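Local coordinates for protein TetR transcriptional regulator (Chloroflexus aurantiacus, PDB 3QBM) that probably binds DNA as a two-subunit transcriptional regulator of the TetR family and also binds magnesium, at residues I128-V139 with V152-I162. Numbering follows the deposited sequence.
Sequences IDEWRETIRTLV and VDADRLALLII
Asp155 OD1 takes hydrogen bonds from two arginines of the facing helix. Arg132 NE reaches Asp155 OD1 at 2.8 Å on its syn lone pair, and in the modelled conformer Arg136 NH1 meets the same OD1 at 3.2 Å from above the carboxylate plane, on a more bent path. Arg132 also gives NH2 to Asp155 OD2 at 2.7 Å, so its guanidinium grips the carboxylate side-on, one nitrogen to each oxygen, with the two planes 32° apart. A bend in the Arg132 chain (chi3 76°) turns NE and NH2 back toward the acid, while Leu159 CD2 lies over one face of the guanidinium, 3.6 Å from Arg132 NE. On their own helix, Arg132 has a weak bond to Asp129 and the same conformer of Arg136 bonds to Glu133, which makes a five-residue charge network. With alanine at Arg132, Asp155 would probably lose both of its shorter bonds to this helix, keep the longer one from Arg136, and face a gap beside Leu159, Ala158 and Ile162, where the arginine chain now sits as a knob.

Beneath the charges the axes of segments 128-139 and 154-162 come within 8.5 Å, at 132° between their directions; this approach rests on two alanines of 154-162, packed against larger side chains of 128-139. Ala154 CB fits between Arg136 CG and Val139 CB, and Ala158 CB packs on Ile135 CG2 at 3.8 Å. Farther along, Ile162 CD1 touches Trp131 CB at 3.7 Å, and its CG2 lies at the indole edge; Phe87 and Phe91 meet that indole edge-to-face. Leu175 of the second subunit packs on Arg132. The pairing joins helices 118-144 and 154-175, neighbours in sequence within the all-helical C-terminal domain of a TetR-family regulator.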
loop_
_atom_site.group_PDB
_atom_site.type_symbol
_atom_site.label_atom_id
_atom_site.label_comp_id
_atom_site.label_asym_id
_atom_site.label_seq_id
_atom_site.Cartn_x
_atom_site.Cartn_y
_atom_site.Cartn_z
ATOM N N ILE A 128 -11.265 -0.771 -7.070
ATOM C CA ILE A 128 -10.624 0.504 -7.392
ATOM C C ILE A 128 -11.420 1.198 -8.516
ATOM O O ILE A 128 -11.649 2.386 -8.457
ATOM C CB ILE A 128 -9.161 0.313 -7.774
ATOM C CG1 ILE A 128 -8.353 -0.149 -6.526
ATOM C CG2 ILE A 128 -8.559 1.572 -8.392
ATOM C CD1 ILE A 128 -7.061 -0.798 -6.881
ATOM N N ASP A 129 -11.868 0.441 -9.517
ATOM C CA ASP A 129 -12.681 1.018 -10.594
ATOM C C ASP A 129 -14.038 1.535 -10.127
ATOM O O ASP A 129 -14.534 2.511 -10.671
ATOM C CB ASP A 129 -12.780 0.073 -11.796
ATOM C CG ASP A 129 -11.467 -0.010 -12.569
ATOM O OD1 ASP A 129 -10.560 0.814 -12.324
ATOM O OD2 ASP A 129 -11.317 -0.914 -13.412
ATOM N N GLU A 130 -14.618 0.934 -9.095
ATOM C CA GLU A 130 -15.874 1.465 -8.522
ATOM C C GLU A 130 -15.603 2.824 -7.888
ATOM O O GLU A 130 -16.374 3.769 -8.082
ATOM C CB GLU A 130 -16.465 0.586 -7.421
ATOM C CG GLU A 130 -16.810 -0.825 -7.755
ATOM C CD GLU A 130 -17.371 -1.525 -6.530
ATOM O OE1 GLU A 130 -16.744 -2.490 -6.042
ATOM O OE2 GLU A 130 -18.413 -1.066 -6.008
ATOM N N TRP A 131 -14.524 2.916 -7.085
ATOM C CA TRP A 131 -14.133 4.206 -6.467
ATOM C C TRP A 131 -13.893 5.287 -7.534
ATOM O O TRP A 131 -14.322 6.422 -7.402
ATOM C CB TRP A 131 -12.849 4.056 -5.605
ATOM C CG TRP A 131 -12.998 3.143 -4.429
ATOM C CD1 TRP A 131 -14.164 2.777 -3.796
ATOM C CD2 TRP A 131 -11.937 2.553 -3.672
ATOM N NE1 TRP A 131 -13.885 1.964 -2.736
ATOM C CE2 TRP A 131 -12.526 1.827 -2.621
ATOM C CE3 TRP A 131 -10.546 2.580 -3.775
ATOM C CZ2 TRP A 131 -11.771 1.098 -1.694
ATOM C CZ3 TRP A 131 -9.794 1.842 -2.871
ATOM C CH2 TRP A 131 -10.423 1.113 -1.833
ATOM N N ARG A 132 -13.170 4.931 -8.581
ATOM C CA ARG A 132 -12.915 5.848 -9.675
ATOM C C ARG A 132 -14.227 6.314 -10.352
ATOM O O ARG A 132 -14.392 7.513 -10.652
ATOM C CB ARG A 132 -12.014 5.166 -10.720
ATOM C CG ARG A 132 -10.627 4.957 -10.254
ATOM C CD ARG A 132 -9.830 4.054 -11.158
ATOM N NE ARG A 132 -9.395 4.706 -12.387
ATOM C CZ ARG A 132 -8.762 4.072 -13.373
ATOM N NH1 ARG A 132 -8.489 2.759 -13.292
ATOM N NH2 ARG A 132 -8.364 4.755 -14.431
ATOM N N GLU A 133 -15.128 5.372 -10.607
ATOM C CA GLU A 133 -16.432 5.725 -11.183
ATOM C C GLU A 133 -17.227 6.665 -10.241
ATOM O O GLU A 133 -17.859 7.604 -10.703
ATOM C CB GLU A 133 -17.258 4.485 -11.505
ATOM C CG GLU A 133 -18.541 4.764 -12.327
ATOM C CD GLU A 133 -18.280 5.035 -13.833
ATOM O OE1 GLU A 133 -17.603 6.033 -14.190
ATOM O OE2 GLU A 133 -18.786 4.241 -14.675
ATOM N N THR A 134 -17.201 6.377 -8.940
ATOM C CA THR A 134 -17.857 7.228 -7.915
ATOM C C THR A 134 -17.376 8.664 -7.948
ATOM O O THR A 134 -18.167 9.609 -8.003
ATOM C CB THR A 134 -17.665 6.625 -6.495
ATOM O OG1 THR A 134 -18.444 5.435 -6.447
ATOM C CG2 THR A 134 -18.173 7.579 -5.364
ATOM N N ILE A 135 -16.067 8.814 -7.934
ATOM C CA ILE A 135 -15.445 10.124 -7.955
ATOM C C ILE A 135 -15.709 10.809 -9.329
ATOM O O ILE A 135 -16.020 11.988 -9.364
ATOM C CB ILE A 135 -13.937 9.994 -7.534
ATOM C CG1 ILE A 135 -13.843 9.435 -6.106
ATOM C CG2 ILE A 135 -13.197 11.339 -7.640
ATOM C CD1 ILE A 135 -12.438 9.022 -5.654
ATOM N N ARG A 136 -15.622 10.078 -10.447
ATOM C CA ARG A 136 -15.902 10.684 -11.750
ATOM C C ARG A 136 -17.351 11.203 -11.818
ATOM O O ARG A 136 -17.608 12.284 -12.342
ATOM C CB ARG A 136 -15.605 9.710 -12.893
ATOM C CG ARG A 136 -14.111 9.427 -13.091
ATOM C CD ARG A 136 -13.823 8.676 -14.399
ATOM N NE ARG A 136 -14.631 7.470 -14.557
ATOM C CZ ARG A 136 -14.205 6.238 -14.300
ATOM N NH1 ARG A 136 -12.977 6.026 -13.882
ATOM N NH2 ARG A 136 -15.009 5.216 -14.478
ATOM N N THR A 137 -18.280 10.428 -11.286
ATOM C CA THR A 137 -19.690 10.831 -11.320
ATOM C C THR A 137 -19.890 12.100 -10.526
ATOM O O THR A 137 -20.576 12.998 -10.963
ATOM C CB THR A 137 -20.589 9.707 -10.811
ATOM O OG1 THR A 137 -20.396 8.573 -11.662
ATOM C CG2 THR A 137 -22.059 10.083 -10.863
ATOM N N LEU A 138 -19.257 12.182 -9.364
ATOM C CA LEU A 138 -19.345 13.379 -8.544
ATOM C C LEU A 138 -18.716 14.598 -9.198
ATOM O O LEU A 138 -19.280 15.714 -9.155
ATOM C CB LEU A 138 -18.737 13.104 -7.184
ATOM C CG LEU A 138 -19.515 12.167 -6.265
ATOM C CD1 LEU A 138 -18.580 11.708 -5.142
ATOM C CD2 LEU A 138 -20.787 12.860 -5.670
ATOM N N VAL A 139 -17.564 14.401 -9.837
ATOM C CA VAL A 139 -16.931 15.499 -10.501
ATOM C C VAL A 139 -17.800 16.007 -11.651
ATOM O O VAL A 139 -18.019 17.191 -11.745
ATOM C CB VAL A 139 -15.501 15.143 -10.973
ATOM C CG1 VAL A 139 -14.981 16.230 -11.955
ATOM C CG2 VAL A 139 -14.581 14.923 -9.732
ATOM N N VAL A 152 -11.269 20.361 -14.246
ATOM C CA VAL A 152 -10.859 19.267 -13.390
ATOM C C VAL A 152 -10.934 17.929 -14.104
ATOM O O VAL A 152 -11.964 17.570 -14.659
ATOM C CB VAL A 152 -11.659 19.254 -12.065
ATOM C CG1 VAL A 152 -11.347 17.969 -11.216
ATOM C CG2 VAL A 152 -11.392 20.551 -11.308
ATOM N N ASP A 153 -9.810 17.216 -14.125
ATOM C CA ASP A 153 -9.751 15.858 -14.691
ATOM C C ASP A 153 -10.153 14.879 -13.576
ATOM O O ASP A 153 -9.397 14.683 -12.613
ATOM C CB ASP A 153 -8.335 15.570 -15.185
ATOM C CG ASP A 153 -8.218 14.255 -15.880
ATOM O OD1 ASP A 153 -8.747 13.222 -15.374
ATOM O OD2 ASP A 153 -7.578 14.260 -16.966
ATOM N N ALA A 154 -11.337 14.297 -13.731
ATOM C CA ALA A 154 -11.968 13.458 -12.712
ATOM C C ALA A 154 -11.147 12.235 -12.375
ATOM O O ALA A 154 -10.930 11.953 -11.220
ATOM C CB ALA A 154 -13.369 13.044 -13.136
ATOM N N ASP A 155 -10.703 11.501 -13.377
ATOM C CA ASP A 155 -9.948 10.297 -13.087
ATOM C C ASP A 155 -8.587 10.583 -12.492
ATOM O O ASP A 155 -8.124 9.790 -11.656
ATOM C CB ASP A 155 -9.783 9.403 -14.303
ATOM C CG ASP A 155 -9.383 7.968 -13.900
ATOM O OD1 ASP A 155 -10.147 7.326 -13.146
ATOM O OD2 ASP A 155 -8.322 7.487 -14.324
ATOM N N ARG A 156 -7.945 11.699 -12.885
ATOM C CA ARG A 156 -6.667 12.117 -12.275
ATOM C C ARG A 156 -6.894 12.360 -10.792
ATOM O O ARG A 156 -6.127 11.890 -9.931
ATOM C CB ARG A 156 -6.085 13.403 -12.890
ATOM C CG ARG A 156 -5.348 13.214 -14.198
ATOM C CD ARG A 156 -4.468 14.426 -14.566
ATOM N NE ARG A 156 -3.755 14.144 -15.811
ATOM C CZ ARG A 156 -2.833 14.923 -16.360
ATOM N NH1 ARG A 156 -2.499 16.077 -15.799
ATOM N NH2 ARG A 156 -2.261 14.539 -17.484
ATOM N N LEU A 157 -7.964 13.082 -10.475
ATOM C CA LEU A 157 -8.288 13.365 -9.064
ATOM C C LEU A 157 -8.544 12.058 -8.306
ATOM O O LEU A 157 -8.050 11.849 -7.175
ATOM C CB LEU A 157 -9.482 14.313 -8.979
ATOM C CG LEU A 157 -9.982 14.676 -7.572
ATOM C CD1 LEU A 157 -8.818 15.352 -6.803
ATOM C CD2 LEU A 157 -11.276 15.548 -7.584
ATOM N N ALA A 158 -9.296 11.157 -8.931
ATOM C CA ALA A 158 -9.670 9.889 -8.286
ATOM C C ALA A 158 -8.459 9.069 -7.944
ATOM O O ALA A 158 -8.323 8.554 -6.833
ATOM C CB ALA A 158 -10.619 9.081 -9.181
ATOM N N LEU A 159 -7.564 8.927 -8.914
ATOM C CA LEU A 159 -6.368 8.150 -8.669
ATOM C C LEU A 159 -5.455 8.841 -7.658
ATOM O O LEU A 159 -4.826 8.158 -6.862
ATOM C CB LEU A 159 -5.627 7.875 -9.964
ATOM C CG LEU A 159 -6.298 7.000 -10.992
ATOM C CD1 LEU A 159 -5.509 7.096 -12.307
ATOM C CD2 LEU A 159 -6.378 5.573 -10.585
ATOM N N LEU A 160 -5.370 10.184 -7.662
ATOM C CA LEU A 160 -4.570 10.871 -6.625
ATOM C C LEU A 160 -5.130 10.595 -5.220
ATOM O O LEU A 160 -4.370 10.243 -4.286
ATOM C CB LEU A 160 -4.557 12.368 -6.879
ATOM C CG LEU A 160 -3.899 13.225 -5.796
ATOM C CD1 LEU A 160 -2.384 12.935 -5.744
ATOM C CD2 LEU A 160 -4.182 14.713 -6.125
ATOM N N ILE A 161 -6.444 10.777 -5.070
ATOM C CA ILE A 161 -7.140 10.529 -3.824
ATOM C C ILE A 161 -6.916 9.098 -3.343
ATOM O O ILE A 161 -6.543 8.892 -2.210
ATOM C CB ILE A 161 -8.660 10.753 -3.969
ATOM C CG1 ILE A 161 -8.969 12.242 -3.976
ATOM C CG2 ILE A 161 -9.403 10.019 -2.835
ATOM C CD1 ILE A 161 -10.435 12.566 -4.464
ATOM N N ILE A 162 -7.137 8.108 -4.209
ATOM C CA ILE A 162 -6.974 6.707 -3.810
ATOM C C ILE A 162 -5.546 6.361 -3.388
ATOM O O ILE A 162 -5.340 5.704 -2.359
ATOM C CB ILE A 162 -7.457 5.737 -4.919
ATOM C CG1 ILE A 162 -8.944 5.950 -5.145
ATOM C CG2 ILE A 162 -7.136 4.260 -4.552
ATOM C CD1 ILE A 162 -9.463 5.323 -6.508
#